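Local coordinates for SmhB (Serratia marcescens, PDB 6ZZ5), which serves as the B component of the tripartite alpha-pore-forming toxin Smh, probably inserting into target membranes after rearranging from this soluble form, at residues S28-P34 and T209-G215; A191-I196 and G337-V343. All blocks are in the same frame, centred on the assembly; numbering follows the deposited sequence.

Contact 1. Residues S28-P34 and T209-G215; sequences SVRQQIP and TPVVMGG
A primary amide that reads the backbone of a distant loop illustrates how one side chain can satisfy several peptide groups at once. Residues 28-30 belong to helix 4-30; the chain then extends through Gln32, Ile33 and Pro34. Facing it, 209-215, from the loop between strands 191-196 and 216-221, runs extended from Thr209 to Val211 and closes in a type II beta turn, Val212 to Gly215, with Gly215 N 2.8 Å from Val212 O and Gly214 at positive phi. This turn docks the loop against helix 4-30. CA atoms pair Val29 with Met213 (4.7 Å) and Gln32 with Val212 (5.6 Å).

The hydrogen bonds centre on Gln32 (chi1 t, chi2 p). Its OE1 accepts from Val212 N (2.8 Å) and Met213 N (3.3 Å), while its NE2 donates to Pro210 O (3.1 Å) and to its neighbour Ile33 O (2.7 Å). Ser28 OG, in rotamer p, accepts from Gly214 N at 3.0 Å and also bonds Tyr25 O within its own helix.

Water adds two bridges: one links Ile33 N to Pro210 O, the other Pro34 O to Thr209 OG1.

Apolar packing sets Val29 CG2 against Met213 CG (3.8 Å) and Ile33 CG2 against Thr209 CG2 (3.3 Å); Met213 also touches Leu54 of helix 44-92 and Ile260 of helix 252-300.

The chemistry is thus side chain to main chain: the loop's peptide groups, rather than its side chains, supply most of the polar recognition.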
loop_
_atom_site.group_PDB
_atom_site.type_symbol
_atom_site.label_atom_id
_atom_site.label_comp_id
_atom_site.label_asym_id
_atom_site.label_seq_id
_atom_site.Cartn_x
_atom_site.Cartn_y
_atom_site.Cartn_z
ATOM N N SER A 28 1.565 -9.085 -7.728
ATOM C CA SER A 28 0.973 -9.240 -9.083
ATOM C C SER A 28 2.046 -8.972 -10.136
ATOM O O SER A 28 2.082 -9.697 -11.171
ATOM C CB SER A 28 -0.245 -8.397 -9.328
ATOM O OG SER A 28 0.054 -7.020 -9.616
ATOM N N VAL A 29 2.953 -8.047 -9.838
ATOM C CA VAL A 29 4.063 -7.709 -10.759
ATOM C C VAL A 29 4.985 -8.896 -10.811
ATOM O O VAL A 29 5.434 -9.236 -11.879
ATOM C CB VAL A 29 4.792 -6.415 -10.325
ATOM C CG1 VAL A 29 6.055 -6.139 -11.145
ATOM C CG2 VAL A 29 3.857 -5.239 -10.355
ATOM N N ARG A 30 5.269 -9.474 -9.657
ATOM C CA ARG A 30 6.191 -10.619 -9.587
ATOM C C ARG A 30 5.565 -11.881 -10.131
ATOM O O ARG A 30 6.336 -12.855 -10.337
ATOM C CB ARG A 30 6.717 -10.819 -8.173
ATOM C CG ARG A 30 7.609 -9.626 -7.830
ATOM C CD ARG A 30 8.366 -9.729 -6.568
ATOM N NE ARG A 30 9.099 -10.955 -6.334
ATOM C CZ ARG A 30 10.338 -11.189 -6.745
ATOM N NH1 ARG A 30 10.977 -10.342 -7.540
ATOM N NH2 ARG A 30 10.935 -12.284 -6.351
ATOM N N GLN A 31 4.273 -11.894 -10.407
ATOM C CA GLN A 31 3.670 -13.139 -10.995
ATOM C C GLN A 31 3.487 -13.003 -12.494
ATOM O O GLN A 31 3.015 -13.940 -13.074
ATOM C CB GLN A 31 2.398 -13.515 -10.256
ATOM C CG GLN A 31 2.706 -13.924 -8.827
ATOM C CD GLN A 31 1.469 -14.336 -8.056
ATOM O OE1 GLN A 31 0.442 -14.696 -8.637
ATOM N NE2 GLN A 31 1.547 -14.195 -6.759
ATOM N N GLN A 32 3.861 -11.857 -13.084
ATOM C CA GLN A 32 3.702 -11.602 -14.537
ATOM C C GLN A 32 4.716 -12.446 -15.300
ATOM O O GLN A 32 5.932 -12.365 -15.026
ATOM C CB GLN A 32 3.888 -10.120 -14.880
ATOM C CG GLN A 32 3.821 -9.839 -16.375
ATOM C CD GLN A 32 2.505 -10.250 -16.973
ATOM O OE1 GLN A 32 1.459 -9.908 -16.425
ATOM N NE2 GLN A 32 2.571 -11.030 -18.055
ATOM N N ILE A 33 4.221 -13.280 -16.196
ATOM C CA ILE A 33 5.084 -14.081 -17.093
ATOM C C ILE A 33 5.650 -13.163 -18.162
ATOM O O ILE A 33 4.958 -12.254 -18.658
ATOM C CB ILE A 33 4.324 -15.281 -17.704
ATOM C CG1 ILE A 33 5.275 -16.233 -18.424
ATOM C CG2 ILE A 33 3.257 -14.827 -18.643
ATOM C CD1 ILE A 33 4.672 -17.602 -18.738
ATOM N N PRO A 34 6.942 -13.355 -18.517
ATOM C CA PRO A 34 7.555 -12.613 -19.612
ATOM C C PRO A 34 6.781 -12.897 -20.898
ATOM O O PRO A 34 6.194 -13.978 -21.062
ATOM C CB PRO A 34 9.001 -13.127 -19.697
ATOM C CG PRO A 34 9.245 -13.686 -18.332
ATOM C CD PRO A 34 7.914 -14.208 -17.834
ATOM N N THR A 209 0.074 -13.241 -24.451
ATOM C CA THR A 209 0.435 -13.551 -23.033
ATOM C C THR A 209 -0.592 -12.938 -22.081
ATOM O O THR A 209 -0.906 -11.762 -22.230
ATOM C CB THR A 209 1.831 -12.989 -22.739
ATOM O OG1 THR A 209 2.725 -13.673 -23.615
ATOM C CG2 THR A 209 2.280 -13.163 -21.302
ATOM N N PRO A 210 -1.088 -13.648 -21.056
ATOM C CA PRO A 210 -2.026 -13.054 -20.110
ATOM C C PRO A 210 -1.235 -12.075 -19.238
ATOM O O PRO A 210 -0.102 -12.405 -18.903
ATOM C CB PRO A 210 -2.481 -14.197 -19.202
ATOM C CG PRO A 210 -1.353 -15.235 -19.308
ATOM C CD PRO A 210 -0.785 -15.053 -20.703
ATOM N N VAL A 211 -1.853 -10.960 -18.888
ATOM C CA VAL A 211 -1.195 -9.929 -18.052
ATOM C C VAL A 211 -1.920 -9.863 -16.719
ATOM O O VAL A 211 -3.083 -9.456 -16.678
ATOM C CB VAL A 211 -1.103 -8.580 -18.788
ATOM C CG1 VAL A 211 -0.506 -7.495 -17.927
ATOM C CG2 VAL A 211 -0.287 -8.742 -20.061
ATOM N N VAL A 212 -1.219 -10.264 -15.669
ATOM C CA VAL A 212 -1.746 -10.246 -14.284
ATOM C C VAL A 212 -1.187 -9.015 -13.563
ATOM O O VAL A 212 -1.527 -8.793 -12.446
ATOM C CB VAL A 212 -1.415 -11.559 -13.542
ATOM C CG1 VAL A 212 -1.938 -12.774 -14.272
ATOM C CG2 VAL A 212 0.074 -11.754 -13.335
ATOM N N MET A 213 -0.288 -8.272 -14.165
ATOM C CA MET A 213 0.322 -7.077 -13.565
ATOM C C MET A 213 -0.768 -6.026 -13.316
ATOM O O MET A 213 -1.444 -5.640 -14.263
ATOM C CB MET A 213 1.357 -6.487 -14.508
ATOM C CG MET A 213 2.357 -5.652 -13.800
ATOM S SD MET A 213 3.698 -5.091 -14.915
ATOM C CE MET A 213 3.854 -6.572 -15.851
ATOM N N GLY A 214 -0.997 -5.719 -12.067
ATOM C CA GLY A 214 -2.106 -4.896 -11.545
ATOM C C GLY A 214 -3.445 -5.615 -11.598
ATOM O O GLY A 214 -4.461 -4.979 -11.328
ATOM N N GLY A 215 -3.452 -6.929 -11.811
ATOM C CA GLY A 215 -4.702 -7.715 -11.795
ATOM C C GLY A 215 -4.928 -8.292 -10.427
ATOM O O GLY A 215 -4.549 -9.448 -10.224
HETATM O O HOH W 1 1.215 -13.418 -16.573
HETATM O O HOH W 2 4.223 -15.526 -22.553
#

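Contact 2. Residues A191-I196 and G337-V343; sequences AIVTAI and GVVVREV
Parallel pairing at the margin of a small sheet shows how a brief strand can be fitted by shape as well as by hydrogen bonds. Segment 337-343, which contains the short strand 339-340, and strand 191-196 run 32° apart in overall direction, both largely extended, after Gly337 has ended the preceding helical run. Val193 bridges Val339 (CA-CA 4.5 Å) and Thr194 bridges Val340 (CA-CA 4.9 Å). Val339 N donates to Ile192 O (2.8 Å), Thr194 N to Val339 O (2.7 Å) and Arg341 N to Thr194 O (2.8 Å).

On the face of Val193 and Val339, both valines are t; Val339 CG2 meets the small Ala191 CB at 4.2 Å, and Val193 CG1 rests on Arg341 CG at 3.9 Å. On the opposite face Thr194 (chi1 p) fits between two valines, its CG2 3.7 Å from Val338 CG1 and its OG1 3.6 Å from Val340 CG2. Farther along, Val343 CG2 fills the space beside Ala195 CB (3.8 Å) and reaches Ile196 O (3.3 Å), with Phe352 of helix 349-359 touching both Ala195 and Val343.

Past Arg341 the two segments part, and waters join Ile196 N to Arg341 O and Ile196 O to Val343 N. Direct backbone hydrogen bonds thus give way to water-mediated ones, while valine, threonine and alanine side chains pack along both faces.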
loop_
_atom_site.group_PDB
_atom_site.type_symbol
_atom_site.label_atom_id
_atom_site.label_comp_id
_atom_site.label_asym_id
_atom_site.label_seq_id
_atom_site.Cartn_x
_atom_site.Cartn_y
_atom_site.Cartn_z
ATOM N N ALA A 191 -9.680 -11.089 8.418
ATOM C CA ALA A 191 -8.507 -11.232 7.549
ATOM C C ALA A 191 -8.751 -10.456 6.258
ATOM O O ALA A 191 -9.915 -10.118 5.930
ATOM C CB ALA A 191 -8.237 -12.698 7.277
ATOM N N ILE A 192 -7.655 -10.158 5.573
ATOM C CA ILE A 192 -7.646 -9.623 4.204
ATOM C C ILE A 192 -7.372 -10.812 3.271
ATOM O O ILE A 192 -6.456 -11.562 3.538
ATOM C CB ILE A 192 -6.627 -8.490 4.113
ATOM C CG1 ILE A 192 -7.003 -7.378 5.101
ATOM C CG2 ILE A 192 -6.497 -7.979 2.683
ATOM C CD1 ILE A 192 -8.274 -6.709 4.759
ATOM N N VAL A 193 -8.190 -10.992 2.251
ATOM C CA VAL A 193 -8.057 -12.107 1.275
ATOM C C VAL A 193 -7.645 -11.496 -0.063
ATOM O O VAL A 193 -8.329 -10.482 -0.482
ATOM C CB VAL A 193 -9.393 -12.845 1.111
ATOM C CG1 VAL A 193 -9.246 -13.973 0.105
ATOM C CG2 VAL A 193 -9.889 -13.374 2.446
ATOM N N THR A 194 -6.705 -12.120 -0.758
ATOM C CA THR A 194 -6.115 -11.542 -1.989
ATOM C C THR A 194 -6.064 -12.612 -3.058
ATOM O O THR A 194 -6.064 -13.834 -2.758
ATOM C CB THR A 194 -4.729 -10.900 -1.767
ATOM O OG1 THR A 194 -3.756 -11.890 -1.441
ATOM C CG2 THR A 194 -4.742 -9.904 -0.648
ATOM N N ALA A 195 -6.102 -12.127 -4.298
ATOM C CA ALA A 195 -6.042 -12.967 -5.482
ATOM C C ALA A 195 -5.474 -12.140 -6.612
ATOM O O ALA A 195 -5.654 -10.888 -6.610
ATOM C CB ALA A 195 -7.408 -13.505 -5.810
ATOM N N ILE A 196 -4.678 -12.811 -7.421
ATOM C CA ILE A 196 -4.026 -12.196 -8.607
ATOM C C ILE A 196 -4.504 -12.903 -9.864
ATOM O O ILE A 196 -4.535 -14.133 -9.884
ATOM C CB ILE A 196 -2.505 -12.291 -8.385
ATOM C CG1 ILE A 196 -2.092 -11.317 -7.272
ATOM C CG2 ILE A 196 -1.763 -12.001 -9.688
ATOM C CD1 ILE A 196 -0.793 -11.678 -6.599
ATOM N N GLY A 337 -1.435 -12.012 8.543
ATOM C CA GLY A 337 -2.465 -13.064 8.360
ATOM C C GLY A 337 -3.142 -12.959 6.998
ATOM O O GLY A 337 -4.187 -13.595 6.808
ATOM N N VAL A 338 -2.591 -12.170 6.070
ATOM C CA VAL A 338 -3.174 -12.046 4.693
ATOM C C VAL A 338 -3.375 -13.427 4.078
ATOM O O VAL A 338 -2.472 -14.243 4.140
ATOM C CB VAL A 338 -2.361 -11.122 3.784
ATOM C CG1 VAL A 338 -2.971 -11.097 2.383
ATOM C CG2 VAL A 338 -2.280 -9.726 4.373
ATOM N N VAL A 339 -4.556 -13.674 3.520
ATOM C CA VAL A 339 -4.960 -14.954 2.862
ATOM C C VAL A 339 -4.804 -14.809 1.364
ATOM O O VAL A 339 -5.203 -13.763 0.826
ATOM C CB VAL A 339 -6.405 -15.286 3.257
ATOM C CG1 VAL A 339 -6.984 -16.472 2.495
ATOM C CG2 VAL A 339 -6.463 -15.508 4.768
ATOM N N VAL A 340 -4.092 -15.737 0.746
ATOM C CA VAL A 340 -3.902 -15.752 -0.736
ATOM C C VAL A 340 -4.742 -16.886 -1.304
ATOM O O VAL A 340 -4.623 -18.006 -0.814
ATOM C CB VAL A 340 -2.420 -15.852 -1.128
ATOM C CG1 VAL A 340 -2.227 -15.890 -2.625
ATOM C CG2 VAL A 340 -1.650 -14.697 -0.561
ATOM N N ARG A 341 -5.633 -16.569 -2.217
ATOM C CA ARG A 341 -6.299 -17.590 -3.057
ATOM C C ARG A 341 -5.635 -17.668 -4.445
ATOM O O ARG A 341 -5.412 -16.658 -5.059
ATOM C CB ARG A 341 -7.794 -17.319 -3.161
ATOM C CG ARG A 341 -8.456 -17.261 -1.799
ATOM C CD ARG A 341 -9.794 -17.877 -1.879
ATOM N NE ARG A 341 -10.425 -17.896 -0.585
ATOM C CZ ARG A 341 -11.730 -18.031 -0.431
ATOM N NH1 ARG A 341 -12.536 -18.072 -1.483
ATOM N NH2 ARG A 341 -12.232 -18.078 0.784
ATOM N N GLU A 342 -5.415 -18.871 -4.921
ATOM C CA GLU A 342 -4.918 -19.189 -6.286
ATOM C C GLU A 342 -6.098 -19.089 -7.264
ATOM O O GLU A 342 -7.215 -19.598 -6.995
ATOM C CB GLU A 342 -4.302 -20.602 -6.337
ATOM C CG GLU A 342 -3.086 -20.745 -5.392
ATOM C CD GLU A 342 -2.031 -19.636 -5.521
ATOM O OE1 GLU A 342 -1.760 -19.192 -6.648
ATOM O OE2 GLU A 342 -1.489 -19.166 -4.499
ATOM N N VAL A 343 -5.882 -18.368 -8.337
ATOM C CA VAL A 343 -6.900 -18.192 -9.377
ATOM C C VAL A 343 -6.622 -19.228 -10.427
ATOM O O VAL A 343 -5.511 -19.280 -10.922
ATOM C CB VAL A 343 -6.867 -16.761 -9.923
ATOM C CG1 VAL A 343 -7.816 -16.637 -11.064
ATOM C CG2 VAL A 343 -7.178 -15.755 -8.819
HETATM O O HOH W 3 -3.633 -15.177 -6.241
HETATM O O HOH W 4 -3.425 -16.737 -8.697
#

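The two contacts show how segments far apart in sequence interleave: in chain order they run 28-34, 191-196, 209-215 and 337-343, so the pairings cross. Their centres lie 16 Å apart, and Ile196 joins them. At the end of the strand of contact 2, Ile196 CD1 packs 3.4 Å from Gln31 NE2 and Ile196 CG2 3.9 Å from Val212 CB, both in contact 1. The mixed sheet is common ground: 209-215 leads into strand 216-221, the antiparallel neighbour of 191-196. Helix 4-30 supplies residues 28-30 to contact 1 and packs on Thr194, Ile196 and Val338 of contact 2. Contact 2 adds outer strand 339-340 to the sheet, whereas contact 1 joins an inter-strand loop to the helical bundle.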